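Local coordinates for protein RAI1 (Scheffersomyces stipitis, PDB 5ULJ) that hydrolyses the NAD cap of RNA 5' ends, releasing the whole NAD moiety, in a reaction that depends on a divalent metal cation, at residues Q216-I221 with L231-V236; D133-A138 with A359-F364; L12-R17 with L337-A342; M255-T260 with K290-F295. One frame throughout, in Å; residues are numbered along the deposited sequence.

Interaction 1 of 4, residues Q216-I221 with L231-V236. With 0WD ([[(2R,3S,4R,5R)-5-(3-aminocarbonyl-4H-pyridin-1-yl)-3,4-bis(oxidanyl)oxolan-2-yl]methoxy-oxidanyl-phosphoryl] [(2R,3S,4R,5R)-5-(6-aminopurin-9-yl)-4-oxidanyl-3-phosphonooxy-oxolan-2-yl]methyl hydrogen phosphate), chain F.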
# COMPACT_ATOMS: atom_id res chain seq x y z
N GLN A 216 -7.53 -0.84 9.77
CA GLN A 216 -7.09 -0.54 8.42
C GLN A 216 -8.18 0.21 7.66
O GLN A 216 -9.24 -0.35 7.37
CB GLN A 216 -6.71 -1.82 7.67
CG GLN A 216 -5.47 -2.52 8.21
CD GLN A 216 -4.19 -1.84 7.76
OE1 GLN A 216 -3.72 -0.89 8.40
NE2 GLN A 216 -3.61 -2.33 6.67
N TYR A 217 -7.92 1.47 7.34
CA TYR A 217 -8.84 2.26 6.53
C TYR A 217 -8.42 2.20 5.07
O TYR A 217 -7.38 2.75 4.70
CB TYR A 217 -8.89 3.71 7.02
CG TYR A 217 -9.80 4.61 6.22
CD1 TYR A 217 -11.16 4.70 6.51
CD2 TYR A 217 -9.31 5.39 5.18
CE1 TYR A 217 -12.00 5.52 5.78
CE2 TYR A 217 -10.14 6.21 4.44
CZ TYR A 217 -11.48 6.28 4.75
OH TYR A 217 -12.31 7.10 4.02
N ILE A 218 -9.22 1.53 4.25
CA ILE A 218 -8.86 1.32 2.86
C ILE A 218 -9.62 2.25 1.92
O ILE A 218 -10.84 2.15 1.78
CB ILE A 218 -9.13 -0.13 2.42
CG1 ILE A 218 -8.47 -1.11 3.39
CG2 ILE A 218 -8.63 -0.35 0.99
CD1 ILE A 218 -6.96 -0.98 3.46
N SER A 219 -8.89 3.15 1.28
CA SER A 219 -9.46 3.98 0.23
C SER A 219 -9.36 3.23 -1.10
O SER A 219 -8.38 2.53 -1.35
CB SER A 219 -8.72 5.32 0.14
OG SER A 219 -9.18 6.08 -0.97
N VAL A 220 -10.39 3.36 -1.93
CA VAL A 220 -10.35 2.77 -3.26
C VAL A 220 -10.53 3.86 -4.30
O VAL A 220 -11.56 4.54 -4.33
CB VAL A 220 -11.43 1.69 -3.45
CG1 VAL A 220 -11.31 1.07 -4.83
CG2 VAL A 220 -11.29 0.62 -2.37
N ILE A 221 -9.53 4.04 -5.15
CA ILE A 221 -9.51 5.15 -6.08
C ILE A 221 -9.58 4.72 -7.54
O ILE A 221 -9.12 3.65 -7.91
CB ILE A 221 -8.23 6.00 -5.89
CG1 ILE A 221 -6.98 5.17 -6.19
CG2 ILE A 221 -8.17 6.56 -4.48
CD1 ILE A 221 -5.70 5.96 -6.19
N LEU A 231 -8.04 0.68 -10.97
CA LEU A 231 -8.64 0.78 -9.65
C LEU A 231 -7.62 0.34 -8.61
O LEU A 231 -7.15 -0.80 -8.64
CB LEU A 231 -9.91 -0.07 -9.55
CG LEU A 231 -10.87 0.29 -8.43
CD1 LEU A 231 -11.52 1.63 -8.71
CD2 LEU A 231 -11.93 -0.79 -8.24
N LEU A 232 -7.27 1.24 -7.70
CA LEU A 232 -6.30 0.92 -6.65
C LEU A 232 -6.93 0.98 -5.27
O LEU A 232 -7.59 1.95 -4.91
CB LEU A 232 -5.11 1.88 -6.70
CG LEU A 232 -4.20 1.88 -7.93
CD1 LEU A 232 -2.94 2.69 -7.65
CD2 LEU A 232 -3.84 0.46 -8.34
N ALA A 233 -6.72 -0.08 -4.49
CA ALA A 233 -7.12 -0.08 -3.08
C ALA A 233 -5.88 0.10 -2.21
O ALA A 233 -4.92 -0.67 -2.33
CB ALA A 233 -7.84 -1.37 -2.73
N GLY A 234 -5.89 1.11 -1.36
CA GLY A 234 -4.74 1.40 -0.52
C GLY A 234 -5.08 1.90 0.87
O GLY A 234 -6.01 2.69 1.05
N GLU A 235 -4.31 1.44 1.85
CA GLU A 235 -4.51 1.84 3.24
C GLU A 235 -4.12 3.30 3.45
O GLU A 235 -3.10 3.77 2.93
CB GLU A 235 -3.70 0.94 4.17
CG GLU A 235 -3.92 1.18 5.66
CD GLU A 235 -2.98 2.22 6.24
OE1 GLU A 235 -2.00 2.59 5.56
OE2 GLU A 235 -3.21 2.66 7.39
N VAL A 236 -4.93 4.02 4.21
CA VAL A 236 -4.65 5.41 4.56
C VAL A 236 -4.55 5.56 6.07
O VAL A 236 -5.39 5.04 6.81
CB VAL A 236 -5.74 6.36 4.02
CG1 VAL A 236 -5.54 7.77 4.54
CG2 VAL A 236 -5.74 6.35 2.49
C1M 0WD F . -3.74 -5.93 2.94
C2M 0WD F . -2.30 -5.49 2.82
O2M 0WD F . -1.42 -6.57 3.15
C3M 0WD F . -2.33 -4.48 3.92
O3M 0WD F . -2.58 -5.18 5.15
O4M 0WD F . -4.40 -4.66 2.76
C4M 0WD F . -3.60 -3.70 3.53
C5M 0WD F . -3.29 -2.45 2.69
O5M 0WD F . -2.88 -2.78 1.36
PN 0WD F . -1.80 -1.83 0.64
O1N 0WD F . -2.31 -0.55 1.20
O2N 0WD F . -1.99 -2.25 -0.77
O3P 0WD F . -0.40 -2.25 1.29
PA 0WD F . 0.90 -1.33 1.49
O1A 0WD F . 2.10 -2.19 1.46
O2A 0WD F . 0.82 -0.17 0.58
O5B 0WD F . 0.68 -0.81 3.00
C5B 0WD F . 1.50 -1.32 4.06
C4B 0WD F . 0.68 -1.40 5.35
C3B 0WD F . 1.51 -1.07 6.55
O3B 0WD F . 1.87 0.33 6.58
P2' 0WD F . 3.33 0.81 6.17
OP2 0WD F . 3.49 2.00 7.03
OP1 0WD F . 4.19 -0.33 6.54
OP3 0WD F . 3.22 1.10 4.74
O4B 0WD F . 0.31 -2.77 5.66
C1B 0WD F . 0.08 -2.77 7.11
C2B 0WD F . 0.45 -1.36 7.56
O2B 0WD F . -0.66 -0.48 7.33
O HOH W 1 -5.56 2.94 8.47
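Ile218 and Glu235 face each other as a non-hydrogen-bonded antiparallel pair, and Ser219 and Gly234 follow as a hydrogen-bonded one. The latter bond twice through their backbones: Gly234 N reaches Ser219 O at 2.9 Å almost straight (170°), whereas the return bond from Ser219 N to Gly234 O is more bent. Packing is closest toward Ile221 and Leu231. There Val220 CG1 abuts Leu231 CG at 3.7 Å, Ala233 CB packs against Ile218 CG2 and Val220 CG2, and Leu90 of helix 88-101 closes over the same apolar side. On the other face, Tyr217 lies alongside Val236, pointing the same way, with CB of the valine in the ring plane at the CD2 edge (3.9 Å). The tyrosine hydroxyl bonds to Lys48 and Tyr254. Toward Glu235 the contact changes from hydrocarbon to water and ligand. Glu235 CG stands anti to the backbone N (chi1 -175°) and the chain then bends at chi2, bringing OE2 2.6 Å from a water. That water also takes the N-H of Tyr217 and donates to Val236 O, so it ties the two strands beyond their direct pairing. Glu235 N, meanwhile, points straight at phosphate oxygen O1N of the dinucleotide (2.9 Å, 175°). This is a beta hairpin of the PD-(D/E)XK nuclease core, with Ala233, Gly234 and Glu235 lining the pocket of the bound dinucleotide.

Interaction 2 of 4, residues D133-A138 with A359-F364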
# COMPACT_ATOMS: atom_id res chain seq x y z
N ASP A 133 6.30 -11.25 -7.33
CA ASP A 133 5.46 -12.26 -7.96
C ASP A 133 3.99 -11.85 -7.89
O ASP A 133 3.43 -11.73 -6.80
CB ASP A 133 5.67 -13.62 -7.31
CG ASP A 133 7.03 -14.22 -7.64
OD1 ASP A 133 7.98 -13.99 -6.87
OD2 ASP A 133 7.14 -14.91 -8.68
N LEU A 134 3.38 -11.65 -9.05
CA LEU A 134 2.00 -11.20 -9.11
C LEU A 134 1.14 -12.10 -10.00
O LEU A 134 1.51 -12.39 -11.13
CB LEU A 134 1.94 -9.76 -9.64
CG LEU A 134 2.71 -8.70 -8.85
CD1 LEU A 134 2.72 -7.38 -9.60
CD2 LEU A 134 2.10 -8.53 -7.46
N ASN A 135 0.01 -12.53 -9.47
CA ASN A 135 -0.97 -13.27 -10.26
C ASN A 135 -1.86 -12.31 -11.04
O ASN A 135 -2.38 -11.35 -10.48
CB ASN A 135 -1.83 -14.17 -9.37
CG ASN A 135 -1.05 -15.31 -8.76
OD1 ASN A 135 -0.09 -15.80 -9.34
ND2 ASN A 135 -1.47 -15.74 -7.57
N VAL A 136 -2.02 -12.58 -12.33
CA VAL A 136 -2.89 -11.77 -13.17
C VAL A 136 -3.89 -12.65 -13.91
O VAL A 136 -3.52 -13.67 -14.49
CB VAL A 136 -2.09 -10.94 -14.20
CG1 VAL A 136 -3.01 -9.95 -14.90
CG2 VAL A 136 -0.95 -10.21 -13.52
N LEU A 137 -5.16 -12.27 -13.87
CA LEU A 137 -6.18 -13.00 -14.62
C LEU A 137 -7.17 -12.04 -15.27
O LEU A 137 -7.50 -11.00 -14.72
CB LEU A 137 -6.90 -14.00 -13.71
CG LEU A 137 -7.72 -13.50 -12.52
CD1 LEU A 137 -9.16 -13.18 -12.91
CD2 LEU A 137 -7.69 -14.52 -11.39
N ALA A 138 -7.63 -12.42 -16.46
CA ALA A 138 -8.62 -11.64 -17.18
C ALA A 138 -10.02 -12.12 -16.82
O ALA A 138 -10.30 -13.32 -16.83
CB ALA A 138 -8.39 -11.73 -18.68
N ALA A 359 -4.67 -18.19 -16.47
CA ALA A 359 -4.15 -17.31 -15.43
C ALA A 359 -2.67 -17.06 -15.69
O ALA A 359 -1.96 -17.95 -16.16
CB ALA A 359 -4.37 -17.92 -14.05
N TYR A 360 -2.21 -15.86 -15.38
CA TYR A 360 -0.82 -15.49 -15.65
C TYR A 360 -0.08 -15.09 -14.39
O TYR A 360 -0.69 -14.77 -13.37
CB TYR A 360 -0.76 -14.35 -16.67
CG TYR A 360 -1.31 -14.71 -18.03
CD1 TYR A 360 -2.66 -14.60 -18.31
CD2 TYR A 360 -0.46 -15.16 -19.04
CE1 TYR A 360 -3.16 -14.92 -19.56
CE2 TYR A 360 -0.95 -15.49 -20.29
CZ TYR A 360 -2.30 -15.37 -20.54
OH TYR A 360 -2.80 -15.70 -21.78
N ARG A 361 1.25 -15.12 -14.46
CA ARG A 361 2.07 -14.64 -13.36
C ARG A 361 3.20 -13.75 -13.86
O ARG A 361 3.99 -14.15 -14.72
CB ARG A 361 2.65 -15.81 -12.56
CG ARG A 361 3.53 -15.37 -11.40
CD ARG A 361 3.73 -16.49 -10.40
NE ARG A 361 2.48 -16.90 -9.79
CZ ARG A 361 2.30 -18.04 -9.14
NH1 ARG A 361 3.31 -18.90 -9.01
NH2 ARG A 361 1.12 -18.34 -8.61
N VAL A 362 3.27 -12.55 -13.31
CA VAL A 362 4.36 -11.63 -13.59
C VAL A 362 5.41 -11.78 -12.50
O VAL A 362 5.09 -11.70 -11.31
CB VAL A 362 3.88 -10.17 -13.65
CG1 VAL A 362 4.99 -9.27 -14.13
CG2 VAL A 362 2.67 -10.06 -14.56
N SER A 363 6.65 -12.02 -12.89
CA SER A 363 7.69 -12.32 -11.92
C SER A 363 9.00 -11.59 -12.19
O SER A 363 9.53 -11.62 -13.31
CB SER A 363 7.95 -13.83 -11.88
OG SER A 363 8.97 -14.14 -10.95
N PHE A 364 9.53 -10.93 -11.17
CA PHE A 364 10.88 -10.39 -11.22
C PHE A 364 11.81 -11.25 -10.37
O PHE A 364 11.58 -11.44 -9.18
CB PHE A 364 10.92 -8.94 -10.74
CG PHE A 364 12.32 -8.40 -10.61
CD1 PHE A 364 13.09 -8.15 -11.73
CD2 PHE A 364 12.87 -8.15 -9.36
CE1 PHE A 364 14.37 -7.66 -11.62
CE2 PHE A 364 14.15 -7.66 -9.24
CZ PHE A 364 14.91 -7.41 -10.37
O HOH W 2 10.36 -13.92 -8.36
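Leu134 with Val362 and Val136 with Tyr360 form successive hydrogen-bonded antiparallel pairs, the two short strand axes running 150° apart, and each pair exchanges two backbone bonds, Tyr360 N to Val136 O at 2.7 Å among them. Between them, on the face shared with Asp133 and Ser363, Arg361 lies beside Asn135 and points the same way. Its guanidinium grips one atom side-on: NE meets Asn135 OD1 at 2.8 Å and NH2 meets the same OD1 at 2.9 Å. The oxygen lies in the guanidinium plane, and the amide is turned 33° against that plane. A bend at chi3 (-63°) swings the arginine head round to this position. Asp148 binds both Arg361 NH2 and Asn135 ND2, closing the cluster. Farther along, Ser363 OG lies 3.0 Å from Asp133 OD2, while OD1 pairs with Arg155 and takes a bond from a water that also donates to Phe364 O. The reverse face is apolar: Val136 CG2 rests on Val362 CG2 at 3.8 Å, the two valines crossing at a slant. Two donors on OD1 and the bond from ND2 to Asp148 hold the rotation of the Asn135 amide, and Asp148, in its salt bridge, probably offsets the buried arginine charge.

Interaction 3 of 4, residues L12-R17 with L337-A342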
# COMPACT_ATOMS: atom_id res chain seq x y z
N LEU A 12 10.36 -8.55 -20.34
CA LEU A 12 10.41 -7.12 -20.62
C LEU A 12 11.76 -6.56 -20.20
O LEU A 12 12.27 -6.90 -19.14
CB LEU A 12 9.27 -6.38 -19.91
CG LEU A 12 9.17 -4.88 -20.15
CD1 LEU A 12 8.68 -4.59 -21.57
CD2 LEU A 12 8.27 -4.22 -19.12
N SER A 13 12.34 -5.71 -21.05
CA SER A 13 13.61 -5.07 -20.73
C SER A 13 13.49 -4.25 -19.45
O SER A 13 12.54 -3.49 -19.28
CB SER A 13 14.07 -4.18 -21.88
OG SER A 13 15.19 -3.40 -21.50
N LEU A 14 14.45 -4.42 -18.55
CA LEU A 14 14.48 -3.65 -17.31
C LEU A 14 14.75 -2.18 -17.57
O LEU A 14 14.61 -1.34 -16.68
CB LEU A 14 15.54 -4.21 -16.35
CG LEU A 14 15.12 -5.42 -15.50
CD1 LEU A 14 16.29 -5.88 -14.64
CD2 LEU A 14 13.92 -5.07 -14.64
N GLN A 15 15.15 -1.87 -18.80
CA GLN A 15 15.41 -0.49 -19.20
C GLN A 15 14.22 0.11 -19.95
O GLN A 15 14.33 1.17 -20.56
CB GLN A 15 16.66 -0.42 -20.07
CG GLN A 15 17.93 -0.91 -19.37
CD GLN A 15 18.27 -0.09 -18.15
OE1 GLN A 15 18.00 1.11 -18.08
NE2 GLN A 15 18.88 -0.74 -17.16
N SER A 16 13.08 -0.58 -19.90
CA SER A 16 11.86 -0.11 -20.55
C SER A 16 11.38 1.20 -19.92
O SER A 16 11.29 1.32 -18.70
CB SER A 16 10.76 -1.16 -20.47
OG SER A 16 11.12 -2.34 -21.16
N ARG A 17 11.07 2.17 -20.77
CA ARG A 17 10.56 3.46 -20.32
C ARG A 17 9.41 3.94 -21.19
O ARG A 17 9.44 3.78 -22.41
CB ARG A 17 11.66 4.52 -20.32
CG ARG A 17 12.72 4.36 -19.25
CD ARG A 17 13.55 5.63 -19.15
NE ARG A 17 14.76 5.46 -18.35
CZ ARG A 17 15.64 6.43 -18.13
NH1 ARG A 17 15.45 7.63 -18.66
NH2 ARG A 17 16.72 6.20 -17.39
N LEU A 337 8.79 6.10 -12.63
CA LEU A 337 7.43 6.26 -13.12
C LEU A 337 7.31 5.87 -14.59
O LEU A 337 6.30 5.31 -15.02
CB LEU A 337 6.97 7.71 -12.92
CG LEU A 337 5.49 8.02 -13.11
CD1 LEU A 337 4.63 6.98 -12.42
CD2 LEU A 337 5.23 9.40 -12.53
N LYS A 338 8.36 6.16 -15.36
CA LYS A 338 8.39 5.78 -16.77
C LYS A 338 8.48 4.27 -16.93
O LYS A 338 7.89 3.69 -17.84
CB LYS A 338 9.56 6.46 -17.49
CG LYS A 338 9.38 7.95 -17.71
CD LYS A 338 10.49 8.53 -18.57
CE LYS A 338 10.18 9.95 -18.99
NZ LYS A 338 11.21 10.48 -19.94
N TRP A 339 9.23 3.63 -16.03
CA TRP A 339 9.30 2.18 -15.98
C TRP A 339 7.94 1.59 -15.66
O TRP A 339 7.48 0.65 -16.30
CB TRP A 339 10.34 1.72 -14.96
CG TRP A 339 10.06 0.37 -14.37
CD1 TRP A 339 9.54 0.10 -13.13
CD2 TRP A 339 10.28 -0.90 -14.99
NE1 TRP A 339 9.43 -1.25 -12.95
CE2 TRP A 339 9.87 -1.90 -14.07
CE3 TRP A 339 10.78 -1.30 -16.23
CZ2 TRP A 339 9.96 -3.26 -14.36
CZ3 TRP A 339 10.86 -2.66 -16.51
CH2 TRP A 339 10.45 -3.62 -15.58
N TYR A 340 7.28 2.17 -14.65
CA TYR A 340 5.95 1.74 -14.23
C TYR A 340 4.95 1.82 -15.37
O TYR A 340 4.17 0.89 -15.60
CB TYR A 340 5.48 2.58 -13.04
CG TYR A 340 4.10 2.24 -12.54
CD1 TYR A 340 3.83 1.01 -11.96
CD2 TYR A 340 3.07 3.17 -12.62
CE1 TYR A 340 2.56 0.70 -11.50
CE2 TYR A 340 1.80 2.87 -12.16
CZ TYR A 340 1.55 1.64 -11.60
OH TYR A 340 0.29 1.34 -11.13
N GLY A 341 4.97 2.94 -16.09
CA GLY A 341 4.10 3.13 -17.24
C GLY A 341 4.32 2.09 -18.32
O GLY A 341 3.37 1.62 -18.95
N ALA A 342 5.58 1.73 -18.54
CA ALA A 342 5.93 0.73 -19.54
C ALA A 342 5.41 -0.65 -19.14
O ALA A 342 4.96 -1.42 -19.99
CB ALA A 342 7.43 0.69 -19.76
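Trp339 meets the loop 12-17 with its six-membered ring. Ser13 O and Ser16 O both lie at the ring edge in its plane, Ser13 O 3.3 Å from Trp339 CZ3 and Ser16 O 3.6 Å from CE3. The indole swings out from the helix with CG roughly anti to the backbone N (chi1 153°), and two leucines adjoin it there: Leu12 CD2 comes within 4.0 Å of CZ3 and Leu14 CD2 within 3.9 Å of CH2. The indole N-H bonds to Leu121 O, and Phe371 makes an edge-to-face pair with the ring. The loop that receives it is a type I beta turn from Ser13 to Ser16, preceding strand 27-34. Ser13 O holds the turn together by accepting from both Ser16 N and Ser16 OG (2.6 Å), while Ser13 OG takes the N-H of Gln15 in an ST turn. With an alanine here in place of Trp339, Leu12 and Leu14 would probably lose their shared aromatic partner and a gap would open beside the turn. Ala342, three residues on in helix 333-350, points its methyl at Ser16 CB, 3.9 Å away. Arg17 follows the turn with its CA near Lys338 O (3.7 Å); its side chain, modelled in two conformers, packs on Lys338 less certainly. Just beyond it Ala18 bonds to Lys338 through the backbone.

Interaction 4 of 4, residues M255-T260 with K290-F295. With CA (calcium ion), chain E; 0WD ([[(2R,3S,4R,5R)-5-(3-aminocarbonyl-4H-pyridin-1-yl)-3,4-bis(oxidanyl)oxolan-2-yl]methoxy-oxidanyl-phosphoryl] [(2R,3S,4R,5R)-5-(6-aminopurin-9-yl)-4-oxidanyl-3-phosphonooxy-oxolan-2-yl]methyl hydrogen phosphate), chain F.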
# COMPACT_ATOMS: atom_id res chain seq x y z
N MET A 255 -3.44 11.61 4.90
CA MET A 255 -2.03 11.68 5.29
C MET A 255 -1.40 10.30 5.37
O MET A 255 -2.09 9.29 5.47
CB MET A 255 -1.86 12.38 6.64
CG MET A 255 -2.18 13.85 6.65
SD MET A 255 -1.81 14.53 8.28
CE MET A 255 -0.05 14.26 8.36
N GLU A 256 -0.07 10.28 5.36
CA GLU A 256 0.68 9.06 5.62
C GLU A 256 1.60 9.27 6.82
O GLU A 256 2.24 10.32 6.94
CB GLU A 256 1.48 8.64 4.39
CG GLU A 256 2.10 7.26 4.50
CD GLU A 256 1.07 6.15 4.48
OE1 GLU A 256 -0.07 6.39 4.02
OE2 GLU A 256 1.39 5.03 4.94
N LEU A 257 1.67 8.28 7.70
CA LEU A 257 2.51 8.37 8.89
C LEU A 257 3.61 7.32 8.85
O LEU A 257 3.34 6.13 8.66
CB LEU A 257 1.68 8.23 10.16
CG LEU A 257 0.58 9.28 10.36
CD1 LEU A 257 -0.12 9.07 11.69
CD2 LEU A 257 1.15 10.68 10.26
N LYS A 258 4.86 7.76 9.03
CA LYS A 258 6.00 6.85 8.97
C LYS A 258 6.97 7.11 10.12
O LYS A 258 7.00 8.20 10.69
CB LYS A 258 6.74 7.00 7.64
CG LYS A 258 5.89 6.77 6.40
CD LYS A 258 5.55 5.31 6.22
CE LYS A 258 4.96 5.06 4.85
NZ LYS A 258 4.60 3.63 4.64
N THR A 259 7.77 6.10 10.45
CA THR A 259 8.84 6.27 11.44
C THR A 259 10.17 5.76 10.90
O THR A 259 10.21 4.85 10.06
CB THR A 259 8.53 5.53 12.75
OG1 THR A 259 8.40 4.12 12.50
CG2 THR A 259 7.26 6.05 13.36
N THR A 260 11.25 6.35 11.38
CA THR A 260 12.59 5.93 11.01
C THR A 260 13.59 6.46 12.03
O THR A 260 13.26 7.33 12.84
CB THR A 260 12.98 6.43 9.60
OG1 THR A 260 14.15 5.74 9.15
CG2 THR A 260 13.24 7.93 9.61
N LYS A 290 0.37 14.39 1.60
CA LYS A 290 1.12 14.67 2.82
C LYS A 290 1.69 13.42 3.48
O LYS A 290 1.00 12.40 3.59
CB LYS A 290 0.24 15.41 3.83
CG LYS A 290 -0.09 16.85 3.46
CD LYS A 290 -0.80 17.54 4.61
CE LYS A 290 -1.11 18.99 4.27
NZ LYS A 290 -2.11 19.10 3.17
N VAL A 291 2.94 13.50 3.91
CA VAL A 291 3.56 12.45 4.71
C VAL A 291 4.25 13.05 5.92
O VAL A 291 4.92 14.07 5.82
CB VAL A 291 4.62 11.65 3.92
CG1 VAL A 291 4.86 10.31 4.60
CG2 VAL A 291 4.19 11.45 2.48
N VAL A 292 4.10 12.40 7.07
CA VAL A 292 4.81 12.81 8.28
C VAL A 292 5.74 11.70 8.75
O VAL A 292 5.32 10.56 8.96
CB VAL A 292 3.83 13.20 9.41
CG1 VAL A 292 4.47 13.01 10.77
CG2 VAL A 292 3.37 14.63 9.23
N TYR A 293 7.01 12.04 8.91
CA TYR A 293 8.01 11.11 9.43
C TYR A 293 8.35 11.45 10.87
O TYR A 293 8.68 12.59 11.19
CB TYR A 293 9.27 11.14 8.57
CG TYR A 293 9.37 10.02 7.56
CD1 TYR A 293 9.91 8.79 7.90
CD2 TYR A 293 8.93 10.20 6.25
CE1 TYR A 293 10.01 7.77 6.98
CE2 TYR A 293 9.02 9.18 5.32
CZ TYR A 293 9.56 7.97 5.69
OH TYR A 293 9.65 6.95 4.76
N GLY A 294 8.28 10.45 11.74
CA GLY A 294 8.76 10.59 13.10
C GLY A 294 10.15 10.00 13.20
O GLY A 294 10.38 8.87 12.78
N PHE A 295 11.08 10.78 13.75
CA PHE A 295 12.47 10.33 13.86
C PHE A 295 12.80 9.93 15.30
O PHE A 295 12.65 10.73 16.23
CB PHE A 295 13.42 11.42 13.38
CG PHE A 295 13.26 11.76 11.92
CD1 PHE A 295 12.33 12.70 11.50
CD2 PHE A 295 14.05 11.13 10.96
CE1 PHE A 295 12.19 13.01 10.16
CE2 PHE A 295 13.91 11.44 9.62
CZ PHE A 295 12.97 12.38 9.22
CA CA E . 1.99 4.15 7.59
C1M 0WD F . -3.74 -5.93 2.94
C2M 0WD F . -2.30 -5.49 2.82
O2M 0WD F . -1.42 -6.57 3.15
C3M 0WD F . -2.33 -4.48 3.92
O3M 0WD F . -2.58 -5.18 5.15
O4M 0WD F . -4.40 -4.66 2.76
C4M 0WD F . -3.60 -3.70 3.53
C5M 0WD F . -3.29 -2.45 2.69
O5M 0WD F . -2.88 -2.78 1.36
PN 0WD F . -1.80 -1.83 0.64
O1N 0WD F . -2.31 -0.55 1.20
O2N 0WD F . -1.99 -2.25 -0.77
O3P 0WD F . -0.40 -2.25 1.29
PA 0WD F . 0.90 -1.33 1.49
O1A 0WD F . 2.10 -2.19 1.46
O2A 0WD F . 0.82 -0.17 0.58
O5B 0WD F . 0.68 -0.81 3.00
C5B 0WD F . 1.50 -1.32 4.06
C4B 0WD F . 0.68 -1.40 5.35
C3B 0WD F . 1.51 -1.07 6.55
O3B 0WD F . 1.87 0.33 6.58
P2' 0WD F . 3.33 0.81 6.17
OP2 0WD F . 3.49 2.00 7.03
OP1 0WD F . 4.19 -0.33 6.54
OP3 0WD F . 3.22 1.10 4.74
O4B 0WD F . 0.31 -2.77 5.66
C1B 0WD F . 0.08 -2.77 7.11
C2B 0WD F . 0.45 -1.36 7.56
O2B 0WD F . -0.66 -0.48 7.33
O HOH W 3 0.64 2.13 8.97
O HOH W 4 0.28 3.23 5.85
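Lys258 lays its first methylene over one face of the Tyr293 ring, a CH-pi contact in which CB stands 3.5 Å from the ring centroid and 16° off the normal. From this contact the two side chains diverge: the tyrosine passes beneath the lysine's root and sends its hydroxyl to Thr279, while Lys258 bends at chi2 (-73°) and carries its amine away toward the ligand. There NZ sits 2.9 Å from OP3 of the dinucleotide's 3'-phosphate, makes a weak bond to OP2, and is also held by Gln282. A serine in place of Tyr293 would probably strip the lysine stem of its aromatic floor and leave Thr279 without its hydroxyl partner. Thr260 and Phe295 lie side by side, the methyl CG2 of the threonine 3.6 Å from Phe295 CD2. On the opposite face Leu257 runs alongside Val292, and Met255 CE reaches across to Val292 CG2 at 3.5 Å. The parallel strands are joined by backbone bonds, Lys258 N to Val292 O and Gly294 N to Lys258 O among them. Glu256 turns its carboxylate from Val291 toward the calcium, which takes Glu256 OE2 at 2.9 Å, Leu257 O at 2.6 Å and phosphate oxygen OP2 at 2.7 Å; Asp237 and two waters also bind it. The two strands, linked by helix 266-286, make a beta-alpha-beta unit, and Glu256-Leu257-Lys258 forms the E-X-K element of the PD-(D/E)XK metal site.

Overall arrangement
Interactions 1 and 4 both contribute to the cap-binding site: their strands 228-239 and 254-261 are neighbours, Val236 CG1 touches Met255 O at 3.9 Å, and both segment pairs contact the bound dinucleotide, one at its pyrophosphate, the other at its 3'-phosphate and the calcium. Interaction 2 lies about 21 Å from interaction 1, centre to centre, and 32 Å from interaction 4, across the centre of the chain. Interaction 3 packs against interaction 2 through Phe364 CE1 and Leu14 CD1 (4.0 Å), and their segments alternate along the sequence. Interaction 3 sets the loop 12-17 on helix 333-350, and interaction 2 pairs strand 359-365 with strand 132-139; interactions 1 and 4 are nested inside the loops they close.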